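Endo-pectate lyase (Erwinia chrysanthemi, PDB 3B4N) cleaves polygalacturonate by calcium-dependent elimination, leaving unsaturated ends on the oligosaccharides, and probably also acts in endo mode on highly methylated pectins. Local coordinates at residues A[240-245]-A[270-275]; A[285-290]-A[314-319]. All coordinates share one frame; numbering follows the deposited sequence.

Contact 1 (A[240-245]-A[270-275]); sequences NFTLTG and SATVNG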
ATOM      1  N   ASN A 240      -8.104   1.294   1.722  1.00  8.73           N
ATOM      2  CA  ASN A 240      -8.087  -0.084   1.265  1.00  9.08           C
ATOM      3  C   ASN A 240      -6.875  -0.460   0.429  1.00  8.67           C
ATOM      4  O   ASN A 240      -6.992  -1.094  -0.625  1.00  9.96           O
ATOM      5  CB  ASN A 240      -9.381  -0.430   0.522  1.00  9.75           C
ATOM      6  CG  ASN A 240      -9.657  -1.926   0.510  1.00 10.57           C
ATOM      7  OD1 ASN A 240      -9.159  -2.670   1.359  1.00 11.29           O
ATOM      8  ND2 ASN A 240     -10.466  -2.370  -0.442  1.00 13.01           N
ATOM      9  N   PHE A 241      -5.709  -0.044   0.918  1.00  9.20           N
ATOM     10  CA  PHE A 241      -4.417  -0.395   0.325  1.00  8.13           C
ATOM     11  C   PHE A 241      -4.497  -1.918   0.187  1.00  8.16           C
ATOM     12  O   PHE A 241      -4.836  -2.618   1.143  1.00  7.86           O
ATOM     13  CB  PHE A 241      -3.323   0.012   1.314  1.00  7.98           C
ATOM     14  CG  PHE A 241      -1.929  -0.391   0.917  1.00  8.07           C
ATOM     15  CD1 PHE A 241      -1.439  -0.145  -0.362  1.00  7.17           C
ATOM     16  CD2 PHE A 241      -1.071  -0.938   1.865  1.00  9.19           C
ATOM     17  CE1 PHE A 241      -0.110  -0.434  -0.692  1.00  8.44           C
ATOM     18  CE2 PHE A 241       0.266  -1.229   1.543  1.00  9.27           C
ATOM     19  CZ  PHE A 241       0.738  -0.975   0.270  1.00  9.71           C
ATOM     20  N   THR A 242      -4.193  -2.424  -0.999  1.00  7.86           N
ATOM     21  CA  THR A 242      -4.313  -3.851  -1.263  1.00  8.77           C
ATOM     22  C   THR A 242      -3.012  -4.533  -1.605  1.00  8.12           C
ATOM     23  O   THR A 242      -2.254  -4.051  -2.445  1.00  9.35           O
ATOM     24  CB  THR A 242      -5.297  -4.075  -2.418  1.00 10.03           C
ATOM     25  OG1 THR A 242      -6.582  -3.592  -2.024  1.00 12.40           O
ATOM     26  CG2 THR A 242      -5.399  -5.555  -2.792  1.00 12.27           C
ATOM     27  N   LEU A 243      -2.771  -5.660  -0.946  1.00  9.11           N
ATOM     28  CA  LEU A 243      -1.580  -6.455  -1.196  1.00  8.83           C
ATOM     29  C   LEU A 243      -1.994  -7.660  -2.020  1.00 10.94           C
ATOM     30  O   LEU A 243      -2.979  -8.328  -1.697  1.00 11.65           O
ATOM     31  CB  LEU A 243      -0.951  -6.944   0.112  1.00  9.63           C
ATOM     32  CG  LEU A 243      -0.493  -5.878   1.112  1.00 10.44           C
ATOM     33  CD1 LEU A 243       0.247  -6.553   2.243  1.00  9.88           C
ATOM     34  CD2 LEU A 243       0.395  -4.852   0.427  1.00 13.04           C
ATOM     35  N   THR A 244      -1.251  -7.927  -3.085  1.00  9.99           N
ATOM     36  CA  THR A 244      -1.541  -9.070  -3.945  1.00 10.55           C
ATOM     37  C   THR A 244      -0.307  -9.956  -4.022  1.00 10.19           C
ATOM     38  O   THR A 244       0.816  -9.506  -3.800  1.00 10.36           O
ATOM     39  CB  THR A 244      -1.934  -8.618  -5.371  1.00 12.13           C
ATOM     40  OG1 THR A 244      -0.835  -7.943  -5.987  1.00 12.98           O
ATOM     41  CG2 THR A 244      -3.119  -7.676  -5.319  1.00 12.71           C
ATOM     42  N   GLY A 245      -0.519 -11.227  -4.331  1.00 11.29           N
ATOM     43  CA  GLY A 245       0.611 -12.131  -4.431  1.00 11.52           C
ATOM     44  C   GLY A 245       1.001 -12.747  -3.102  1.00 12.74           C
ATOM     45  O   GLY A 245       0.134 -13.137  -2.315  1.00 14.12           O
ATOM     46  N   SER A 270      -7.948   0.553   7.005  1.00  8.63           N
ATOM     47  CA  SER A 270      -8.542  -0.141   5.864  1.00  8.37           C
ATOM     48  C   SER A 270      -7.462  -0.682   4.935  1.00  8.81           C
ATOM     49  O   SER A 270      -6.721   0.087   4.305  1.00  9.13           O
ATOM     50  CB  SER A 270      -9.458   0.806   5.085  1.00  9.48           C
ATOM     51  OG  SER A 270     -10.037   0.141   3.971  1.00 13.34           O
ATOM     52  N   ALA A 271      -7.387  -2.005   4.841  1.00  9.14           N
ATOM     53  CA  ALA A 271      -6.410  -2.662   3.986  1.00  9.75           C
ATOM     54  C   ALA A 271      -6.898  -4.060   3.674  1.00 10.05           C
ATOM     55  O   ALA A 271      -7.674  -4.642   4.439  1.00 10.44           O
ATOM     56  CB  ALA A 271      -5.048  -2.715   4.672  1.00 10.65           C
ATOM     57  N   THR A 272      -6.442  -4.592   2.546  1.00 10.26           N
ATOM     58  CA  THR A 272      -6.830  -5.919   2.106  1.00  9.16           C
ATOM     59  C   THR A 272      -5.634  -6.727   1.649  1.00 10.08           C
ATOM     60  O   THR A 272      -4.777  -6.223   0.929  1.00 10.88           O
ATOM     61  CB  THR A 272      -7.823  -5.851   0.911  1.00  9.18           C
ATOM     62  OG1 THR A 272      -9.071  -5.315   1.357  1.00 11.38           O
ATOM     63  CG2 THR A 272      -8.050  -7.239   0.315  1.00 13.60           C
ATOM     64  N   VAL A 273      -5.567  -7.980   2.088  1.00 10.79           N
ATOM     65  CA  VAL A 273      -4.509  -8.869   1.642  1.00 11.22           C
ATOM     66  C   VAL A 273      -5.215  -9.916   0.786  1.00 13.07           C
ATOM     67  O   VAL A 273      -5.921 -10.782   1.310  1.00 12.94           O
ATOM     68  CB  VAL A 273      -3.781  -9.574   2.805  1.00 12.19           C
ATOM     69  CG1 VAL A 273      -2.705 -10.510   2.251  1.00 12.59           C
ATOM     70  CG2 VAL A 273      -3.133  -8.538   3.719  1.00 13.59           C
ATOM     71  N   ASN A 274      -5.078  -9.794  -0.529  1.00 13.29           N
ATOM     72  CA  ASN A 274      -5.692 -10.753  -1.446  1.00 15.22           C
ATOM     73  C   ASN A 274      -4.553 -11.574  -2.021  1.00 16.64           C
ATOM     74  O   ASN A 274      -4.118 -11.377  -3.155  1.00 18.66           O
ATOM     75  CB  ASN A 274      -6.468 -10.049  -2.562  1.00 18.38           C
ATOM     76  CG  ASN A 274      -7.429 -10.993  -3.284  1.00 21.08           C
ATOM     77  OD1 ASN A 274      -7.958 -11.931  -2.686  1.00 24.99           O
ATOM     78  ND2 ASN A 274      -7.670 -10.738  -4.567  1.00 23.79           N
ATOM     79  N   GLY A 275      -4.057 -12.469  -1.181  1.00 16.45           N
ATOM     80  CA  GLY A 275      -2.962 -13.350  -1.519  1.00 14.92           C
ATOM     81  C   GLY A 275      -2.548 -13.942  -0.188  1.00 15.51           C
ATOM     82  O   GLY A 275      -3.396 -14.140   0.684  1.00 17.63           O
TER
HETATM   83  O   HOH W   1     -11.276  -5.329  -0.172  1.00 16.23           O
HETATM   84  O   HOH W   2     -10.676  -3.901   3.829  1.00 42.09           O
HETATM   85  O   HOH W   3      -3.087 -12.329  -5.171  1.00 20.11           O

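Contact 2 (A[285-290]-A[314-319]); sequences RNYGDV and GVVKGQ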
ATOM      1  N   ARG A 285       8.003  -4.164  21.456  1.00 11.54           N
ATOM      2  CA  ARG A 285       7.317  -3.710  22.655  1.00 12.87           C
ATOM      3  C   ARG A 285       8.214  -3.032  23.678  1.00 13.26           C
ATOM      4  O   ARG A 285       7.748  -2.182  24.432  1.00 14.09           O
ATOM      5  CB  ARG A 285       6.533  -4.853  23.295  1.00 13.89           C
ATOM      6  CG  ARG A 285       7.357  -5.885  24.009  1.00 14.11           C
ATOM      7  CD  ARG A 285       6.433  -6.975  24.517  1.00 16.48           C
ATOM      8  NE  ARG A 285       7.118  -7.896  25.411  1.00 15.86           N
ATOM      9  CZ  ARG A 285       6.719  -9.143  25.646  1.00 16.28           C
ATOM     10  NH1 ARG A 285       5.634  -9.625  25.047  1.00 14.74           N
ATOM     11  NH2 ARG A 285       7.417  -9.912  26.476  1.00 15.56           N
ATOM     12  N   ASN A 286       9.496  -3.385  23.700  1.00 13.74           N
ATOM     13  CA  ASN A 286      10.411  -2.759  24.651  1.00 13.56           C
ATOM     14  C   ASN A 286      10.695  -1.292  24.321  1.00 14.79           C
ATOM     15  O   ASN A 286      11.177  -0.546  25.173  1.00 14.24           O
ATOM     16  CB  ASN A 286      11.726  -3.548  24.722  1.00 13.29           C
ATOM     17  CG  ASN A 286      12.434  -3.621  23.385  1.00 14.88           C
ATOM     18  OD1 ASN A 286      11.836  -3.990  22.374  1.00 14.33           O
ATOM     19  ND2 ASN A 286      13.717  -3.269  23.372  1.00 15.29           N
ATOM     20  N   TYR A 287      10.384  -0.878  23.095  1.00 13.56           N
ATOM     21  CA  TYR A 287      10.605   0.502  22.683  1.00 12.91           C
ATOM     22  C   TYR A 287       9.306   1.308  22.675  1.00 12.73           C
ATOM     23  O   TYR A 287       9.287   2.459  22.238  1.00 14.61           O
ATOM     24  CB  TYR A 287      11.256   0.549  21.302  1.00 13.53           C
ATOM     25  CG  TYR A 287      12.708   0.097  21.262  1.00 13.74           C
ATOM     26  CD1 TYR A 287      13.235  -0.484  20.112  1.00 13.00           C
ATOM     27  CD2 TYR A 287      13.561   0.293  22.352  1.00 15.28           C
ATOM     28  CE1 TYR A 287      14.570  -0.855  20.032  1.00 13.59           C
ATOM     29  CE2 TYR A 287      14.909  -0.081  22.286  1.00 15.10           C
ATOM     30  CZ  TYR A 287      15.402  -0.648  21.123  1.00 14.13           C
ATOM     31  OH  TYR A 287      16.732  -0.989  21.020  1.00 17.02           O
ATOM     32  N   GLY A 288       8.225   0.689  23.139  1.00 11.63           N
ATOM     33  CA  GLY A 288       6.947   1.377  23.220  1.00 12.07           C
ATOM     34  C   GLY A 288       6.127   1.462  21.949  1.00 10.84           C
ATOM     35  O   GLY A 288       5.175   2.240  21.889  1.00 11.70           O
ATOM     36  N   ASP A 289       6.483   0.673  20.940  1.00 11.32           N
ATOM     37  CA  ASP A 289       5.737   0.687  19.680  1.00 10.34           C
ATOM     38  C   ASP A 289       4.297   0.247  19.889  1.00 10.73           C
ATOM     39  O   ASP A 289       4.014  -0.623  20.713  1.00 10.86           O
ATOM     40  CB  ASP A 289       6.327  -0.289  18.669  1.00 10.80           C
ATOM     41  CG  ASP A 289       7.748   0.026  18.280  1.00  9.79           C
ATOM     42  OD1 ASP A 289       8.292   1.101  18.635  1.00 10.64           O
ATOM     43  OD2 ASP A 289       8.321  -0.833  17.591  1.00 10.61           O
ATOM     44  N   VAL A 290       3.382   0.823  19.122  1.00 10.48           N
ATOM     45  CA  VAL A 290       1.989   0.409  19.221  1.00 11.01           C
ATOM     46  C   VAL A 290       1.366   0.323  17.841  1.00 10.49           C
ATOM     47  O   VAL A 290       1.431   1.284  17.069  1.00 10.17           O
ATOM     48  CB  VAL A 290       1.137   1.383  20.047  1.00  9.71           C
ATOM     49  CG1 VAL A 290      -0.293   0.821  20.169  1.00 10.18           C
ATOM     50  CG2 VAL A 290       1.749   1.581  21.432  1.00 10.70           C
ATOM     51  N   GLY A 314      13.215  -5.229  20.355  1.00 12.10           N
ATOM     52  CA  GLY A 314      14.098  -4.563  19.415  1.00 12.69           C
ATOM     53  C   GLY A 314      15.449  -4.302  20.061  1.00 13.26           C
ATOM     54  O   GLY A 314      15.548  -4.249  21.286  1.00 14.56           O
ATOM     55  N   VAL A 315      16.484  -4.148  19.244  1.00 13.23           N
ATOM     56  CA  VAL A 315      17.824  -3.881  19.753  1.00 13.63           C
ATOM     57  C   VAL A 315      18.561  -2.885  18.877  1.00 15.09           C
ATOM     58  O   VAL A 315      18.181  -2.640  17.733  1.00 13.87           O
ATOM     59  CB  VAL A 315      18.701  -5.164  19.809  1.00 14.11           C
ATOM     60  CG1 VAL A 315      18.059  -6.209  20.697  1.00 14.60           C
ATOM     61  CG2 VAL A 315      18.920  -5.710  18.406  1.00 16.38           C
ATOM     62  N   VAL A 316      19.616  -2.300  19.434  1.00 14.72           N
ATOM     63  CA  VAL A 316      20.458  -1.378  18.684  1.00 15.76           C
ATOM     64  C   VAL A 316      21.457  -2.303  17.990  1.00 16.76           C
ATOM     65  O   VAL A 316      21.943  -3.254  18.606  1.00 17.14           O
ATOM     66  CB  VAL A 316      21.200  -0.416  19.630  1.00 16.32           C
ATOM     67  CG1 VAL A 316      22.215   0.404  18.846  1.00 17.08           C
ATOM     68  CG2 VAL A 316      20.200   0.510  20.321  1.00 16.45           C
ATOM     69  N   LYS A 317      21.752  -2.045  16.717  1.00 17.42           N
ATOM     70  CA  LYS A 317      22.669  -2.899  15.969  1.00 19.35           C
ATOM     71  C   LYS A 317      23.949  -3.196  16.742  1.00 20.58           C
ATOM     72  O   LYS A 317      24.628  -2.281  17.212  1.00 20.49           O
ATOM     73  CB  LYS A 317      23.038  -2.266  14.625  1.00 22.13           C
ATOM     74  CG  LYS A 317      23.750  -3.241  13.688  1.00 25.60           C
ATOM     75  CD  LYS A 317      24.152  -2.593  12.370  1.00 29.38           C
ATOM     76  CE  LYS A 317      25.385  -1.716  12.527  1.00 31.74           C
ATOM     77  NZ  LYS A 317      26.608  -2.505  12.878  1.00 32.83           N
ATOM     78  N   GLY A 318      24.265  -4.484  16.868  1.00 21.57           N
ATOM     79  CA  GLY A 318      25.469  -4.894  17.571  1.00 23.64           C
ATOM     80  C   GLY A 318      25.376  -4.890  19.086  1.00 25.16           C
ATOM     81  O   GLY A 318      26.340  -5.241  19.768  1.00 25.45           O
ATOM     82  N   GLN A 319      24.227  -4.499  19.626  1.00 24.70           N
ATOM     83  CA  GLN A 319      24.065  -4.460  21.073  1.00 26.37           C
ATOM     84  C   GLN A 319      22.949  -5.388  21.535  1.00 26.68           C
ATOM     85  O   GLN A 319      21.973  -4.952  22.146  1.00 29.25           O
ATOM     86  CB  GLN A 319      23.782  -3.027  21.537  1.00 27.78           C
ATOM     87  CG  GLN A 319      24.817  -2.015  21.068  1.00 30.73           C
ATOM     88  CD  GLN A 319      24.609  -0.636  21.668  1.00 33.81           C
ATOM     89  OE1 GLN A 319      23.513  -0.077  21.604  1.00 36.02           O
ATOM     90  NE2 GLN A 319      25.664  -0.077  22.250  1.00 35.37           N
TER

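Contact 1 (A[240-245]-A[270-275])
Strands 241-244 and 271-274 belong to successive coils of the right-handed parallel beta helix, and they meet through a backbone ladder and, at its start, through Asn240 and Thr272. The strand axes come within 4.7 Å at 13°, and three bonds define the parallel register: Thr272 N to Phe241 O, Leu243 N to Thr272 O (2.8 Å, N-H...O 169°) and Asn274 N to Leu243 O. Thr272 therefore uses both its N-H and its C=O on the neighbouring strand, while its hydroxyl does further work. OG1 of Thr272 donates to OD1 of Asn240 at 2.6 Å, in the amide plane and on a lone pair. ND2 of the same amide donates to a water that in turn donates to Thr272 OG1 at 2.7 Å. Successive coils of the beta helix stack like residues here: the threonine side chains of Thr242 and Thr272 are neighbours on one face of the sheet, with Thr242 OG1 3.9 Å from Thr272 CB. Thr242 OG1 also reaches back to Asn240 O at 2.9 Å. On the face shared by Leu243 and Val273, CD1 of Leu243 meets CG2 of Val273 at 4.2 Å, the two side chains crossing obliquely.

Contact 2 (A[285-290]-A[314-319])
Asn286 and Tyr287, consecutive residues of a short 3-10 segment, present their side chains to the backbone of Gly314. The amide of Asn286 meets this one residue at both polar groups: Gly314 N donates to OD1 at 2.7 Å, with an N-H...O angle of 164°, and ND2 donates to Gly314 O at 2.9 Å, more bent at 150°. The two bonds close a ring between amide and backbone. It is not flat, since Gly314 N is tilted 25° from the carbonyl plane of the Asn286 side chain. This pair of bonds fixes the rotation of the amide, whose ND2 has the Tyr287 ring as a neighbour, lying 3.6 Å above the ring plane and offset toward the rim. Tyr287 approaches the same glycine obliquely, its CE1 3.6 Å from Gly314 C. Its phenol end reaches the backbone of 314-316, where OH comes to 3.3 Å from Val315 CA, and CG2 of Val316 approaches OH at 3.8 Å. Ahead of this pair, Arg285 forms a salt bridge with Glu311 and a cation-pi contact with Tyr325. The whole is a loop-to-loop junction, side-chain amide to backbone, between the loops that follow the adjacent parallel strands 276-284 and 309-313 of a beta helix.

Contact 1 closes before contact 2 opens along the chain, with about 28 Å between their centres and about 14 Å between nearest atoms, so the two do not touch. Strand 276-284 leads from the corner after 270-275 into 285-290; strand 290-298, which begins at the end of that segment, pairs with 271-274. The centre of contact 1 lies about 8 Å from the centre of the chain, on the calcium-binding side of the fold, whereas that of contact 2 lies about 25 Å from it, away from the annotated sites. Both tie one coil to the next, contact 1 through paired strands of the helix wall and contact 2 through the loops that leave two paired strands.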